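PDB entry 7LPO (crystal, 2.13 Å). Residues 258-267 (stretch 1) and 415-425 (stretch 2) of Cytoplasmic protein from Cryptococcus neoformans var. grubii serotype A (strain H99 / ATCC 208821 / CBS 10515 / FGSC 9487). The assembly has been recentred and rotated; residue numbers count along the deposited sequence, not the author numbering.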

# COMPACT_ATOMS: atom_id res chain seq x y z
N LEU A 258 16.99 1.95 16.94
CA LEU A 258 16.20 2.29 15.76
C LEU A 258 14.84 2.84 16.14
O LEU A 258 14.23 3.59 15.37
CB LEU A 258 16.02 1.05 14.88
CG LEU A 258 17.25 0.38 14.27
CD1 LEU A 258 16.84 -0.93 13.64
CD2 LEU A 258 17.90 1.29 13.27
N LEU A 259 14.33 2.47 17.31
CA LEU A 259 12.95 2.79 17.64
C LEU A 259 12.78 4.29 17.85
O LEU A 259 13.61 4.93 18.50
CB LEU A 259 12.52 2.03 18.88
CG LEU A 259 12.42 0.51 18.75
CD1 LEU A 259 11.89 -0.06 20.07
CD2 LEU A 259 11.54 0.07 17.61
N ASP A 260 11.72 4.84 17.26
CA ASP A 260 11.30 6.23 17.46
C ASP A 260 12.18 7.24 16.74
O ASP A 260 11.67 8.19 16.14
CB ASP A 260 11.22 6.53 18.96
CG ASP A 260 10.29 5.58 19.69
OD1 ASP A 260 9.21 5.27 19.12
OD2 ASP A 260 10.62 5.12 20.81
N GLU A 261 13.50 7.05 16.79
CA GLU A 261 14.39 7.92 16.03
C GLU A 261 14.32 7.60 14.54
O GLU A 261 14.38 8.51 13.70
CB GLU A 261 15.82 7.78 16.53
CG GLU A 261 16.84 8.60 15.75
CD GLU A 261 18.22 8.62 16.40
OE1 GLU A 261 18.45 7.85 17.36
OE2 GLU A 261 19.07 9.41 15.94
N CYS A 262 14.21 6.32 14.19
CA CYS A 262 14.07 5.91 12.80
C CYS A 262 12.73 5.24 12.57
O CYS A 262 11.89 5.78 11.84
CB CYS A 262 15.23 4.99 12.40
SG CYS A 262 15.08 4.30 10.75
N VAL A 263 12.49 4.08 13.18
CA VAL A 263 11.23 3.35 13.03
C VAL A 263 10.22 4.04 13.95
O VAL A 263 10.25 3.86 15.16
CB VAL A 263 11.38 1.87 13.38
CG1 VAL A 263 10.03 1.17 13.32
CG2 VAL A 263 12.39 1.22 12.44
N ILE A 264 9.33 4.84 13.37
CA ILE A 264 8.42 5.63 14.20
C ILE A 264 7.11 4.92 14.50
O ILE A 264 6.40 5.34 15.43
CB ILE A 264 8.15 6.99 13.54
CG1 ILE A 264 7.39 6.82 12.21
CG2 ILE A 264 9.46 7.72 13.30
CD1 ILE A 264 7.05 8.17 11.52
N GLY A 265 6.76 3.88 13.77
CA GLY A 265 5.49 3.22 14.01
C GLY A 265 5.28 2.06 13.06
O GLY A 265 6.14 1.72 12.24
N TRP A 266 4.09 1.46 13.17
CA TRP A 266 3.75 0.27 12.42
C TRP A 266 2.40 0.46 11.75
O TRP A 266 1.44 0.93 12.38
CB TRP A 266 3.71 -0.97 13.35
CG TRP A 266 5.04 -1.27 13.95
CD1 TRP A 266 5.67 -0.57 14.93
CD2 TRP A 266 5.91 -2.35 13.61
NE1 TRP A 266 6.88 -1.14 15.22
CE2 TRP A 266 7.05 -2.24 14.42
CE3 TRP A 266 5.83 -3.41 12.70
CZ2 TRP A 266 8.11 -3.13 14.35
CZ3 TRP A 266 6.89 -4.29 12.62
CH2 TRP A 266 8.01 -4.15 13.45
N ASP A 267 2.34 0.14 10.46
CA ASP A 267 1.09 0.03 9.72
C ASP A 267 0.38 -1.26 10.13
O ASP A 267 1.00 -2.22 10.60
CB ASP A 267 1.35 0.03 8.22
CG ASP A 267 0.28 0.79 7.42
OD1 ASP A 267 -0.83 1.04 7.94
OD2 ASP A 267 0.57 1.14 6.25
N ARG A 415 -0.07 -5.96 20.46
CA ARG A 415 1.20 -6.65 20.34
C ARG A 415 2.31 -5.70 19.91
O ARG A 415 3.43 -5.78 20.42
CB ARG A 415 1.11 -7.82 19.35
CG ARG A 415 2.41 -8.62 19.23
CD ARG A 415 2.74 -9.35 20.54
NE ARG A 415 1.55 -10.08 20.98
CZ ARG A 415 1.24 -11.30 20.57
NH1 ARG A 415 2.06 -11.96 19.74
NH2 ARG A 415 0.12 -11.87 20.99
N ILE A 416 2.01 -4.81 18.97
CA ILE A 416 3.02 -3.85 18.52
C ILE A 416 3.53 -3.03 19.70
O ILE A 416 4.74 -2.85 19.87
CB ILE A 416 2.44 -2.93 17.42
CG1 ILE A 416 2.19 -3.72 16.14
CG2 ILE A 416 3.36 -1.72 17.21
CD1 ILE A 416 3.42 -4.26 15.46
N ARG A 417 2.62 -2.53 20.54
CA ARG A 417 3.02 -1.67 21.65
C ARG A 417 3.78 -2.45 22.72
O ARG A 417 4.59 -1.87 23.44
CB ARG A 417 1.79 -1.01 22.26
CG ARG A 417 1.24 0.19 21.46
CD ARG A 417 1.79 1.53 21.95
NE ARG A 417 1.45 2.62 21.03
CZ ARG A 417 0.26 3.20 20.96
NH1 ARG A 417 -0.71 2.84 21.78
NH2 ARG A 417 0.04 4.16 20.08
N LEU A 418 3.55 -3.76 22.81
CA LEU A 418 4.29 -4.57 23.77
C LEU A 418 5.79 -4.48 23.51
O LEU A 418 6.59 -4.39 24.44
CB LEU A 418 3.82 -6.02 23.70
CG LEU A 418 4.40 -6.99 24.73
CD1 LEU A 418 4.07 -6.52 26.14
CD2 LEU A 418 3.87 -8.39 24.48
N HIS A 419 6.18 -4.49 22.24
CA HIS A 419 7.59 -4.47 21.86
C HIS A 419 8.07 -3.08 21.46
O HIS A 419 9.28 -2.84 21.47
CB HIS A 419 7.83 -5.45 20.70
CG HIS A 419 7.38 -6.84 21.00
ND1 HIS A 419 7.87 -7.56 22.07
CD2 HIS A 419 6.48 -7.64 20.39
CE1 HIS A 419 7.29 -8.75 22.10
NE2 HIS A 419 6.45 -8.82 21.09
N HIS A 420 7.16 -2.17 21.12
CA HIS A 420 7.50 -0.82 20.69
C HIS A 420 6.59 0.11 21.46
O HIS A 420 5.53 0.52 20.97
CB HIS A 420 7.34 -0.68 19.17
CG HIS A 420 7.87 0.60 18.63
ND1 HIS A 420 7.97 0.85 17.27
CD2 HIS A 420 8.30 1.72 19.25
CE1 HIS A 420 8.44 2.07 17.09
NE2 HIS A 420 8.66 2.62 18.27
N PRO A 421 6.97 0.46 22.70
CA PRO A 421 6.03 1.20 23.57
C PRO A 421 5.58 2.53 23.03
O PRO A 421 4.44 2.93 23.29
CB PRO A 421 6.83 1.38 24.87
CG PRO A 421 7.84 0.27 24.87
CD PRO A 421 8.17 0.01 23.42
N GLU A 422 6.44 3.25 22.30
CA GLU A 422 6.09 4.56 21.76
C GLU A 422 5.63 4.50 20.31
O GLU A 422 5.66 5.52 19.60
CB GLU A 422 7.29 5.51 21.87
CG GLU A 422 7.81 5.72 23.27
CD GLU A 422 6.85 6.49 24.14
OE1 GLU A 422 5.80 6.95 23.62
OE2 GLU A 422 7.12 6.64 25.35
N SER A 423 5.20 3.33 19.85
CA SER A 423 4.87 3.18 18.44
C SER A 423 3.68 4.04 18.05
O SER A 423 2.67 4.11 18.75
CB SER A 423 4.56 1.72 18.11
OG SER A 423 4.14 1.60 16.76
N ILE A 424 3.80 4.70 16.90
CA ILE A 424 2.66 5.31 16.25
C ILE A 424 1.86 4.20 15.56
O ILE A 424 2.43 3.39 14.83
CB ILE A 424 3.10 6.39 15.26
CG1 ILE A 424 3.78 7.54 16.00
CG2 ILE A 424 1.92 6.91 14.48
CD1 ILE A 424 4.49 8.54 15.10
N HIS A 425 0.56 4.16 15.82
CA HIS A 425 -0.33 3.26 15.11
C HIS A 425 -0.76 3.92 13.80
O HIS A 425 -1.50 4.91 13.80
CB HIS A 425 -1.55 2.93 15.96
CG HIS A 425 -1.25 2.02 17.10
ND1 HIS A 425 -0.31 1.01 17.02
CD2 HIS A 425 -1.76 1.96 18.35
CE1 HIS A 425 -0.26 0.37 18.17
NE2 HIS A 425 -1.13 0.93 19.00
O HOH W 1 9.46 2.98 21.91
O HOH W 2 0.06 -0.47 14.48

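A buried histidine can organise a contact between distant segments when each ring nitrogen has a partner of the right kind, and His420 is a clear example. It is the first residue to leave helical geometry after the helix that includes residues 415-419, and it opens a type I turn ending at Ser423. Its CA-to-CB bond points toward the other stretch, and with chi1 in t and chi2 at 172° the ring reaches between Asp260 and Trp266. His420 NE2 donates to Asp260 OD1 at 2.8 Å, while His420 ND1 accepts from Trp266 NE1 at 3.1 Å. One nitrogen gives a proton and the other receives one, a pairing that the imidazole ring allows in its neutral NE2-protonated form.

The neighbours are posed accordingly. Asp260, at positive phi, sends its CA-to-CB bond sideways, but its m rotamer brings the carboxylate to the histidine. The other carboxylate oxygen is used as well: a water donates to Asp260 OD2 (2.7 Å) and accepts from the backbone Glu422 N (3.1 Å), tying the aspartate to the turn. Leu259 (m, t) lays CD2 over one face of the imidazole, 3.6 Å from the ring centroid and only 8° off the normal, so an apolar methyl covers the face while polar atoms lie at the edge. Among these is Val263 O, 3.2 Å from His420 CE1.

Trp266, with chi1 in m and chi2 at 72°, meets His420 rim to rim, the planes at 78°; this arrangement directs its indole N-H at the imidazole nitrogen. Ile416 (m, m), pointing toward the strand from the last turns of the helix, sets CD1 over a face of the indole, 4.0 Å from the centroid of its five-membered ring, and CG2 lies 3.4 Å from Trp266 CD1.

Beside this side-chain network, the backbones form a short parallel ladder. Ile424 N donates to Ile264 O (3.1 Å), and Trp266 N donates to Ile424 O (3.0 Å), so both hydrogen bonds straddle Gly265. Glycine suits this position: its CA approaches Ile424 O to 3.2 Å in a CA-H...O contact, and an ideal CB would clash with that oxygen at 2.3 Å. Trp266 and His425 share one face of the sheet, where a second water donates to Trp266 O (2.9 Å) and lies 3.0 Å from His425 ND1.

The turn is braced from its own side. The guanidinium of Arg417 grips Ser423 O through NE (3.0 Å) and NH2 (2.9 Å), linking the helix to the residue just before the strand. Altogether 536 Å² is buried between the stretches.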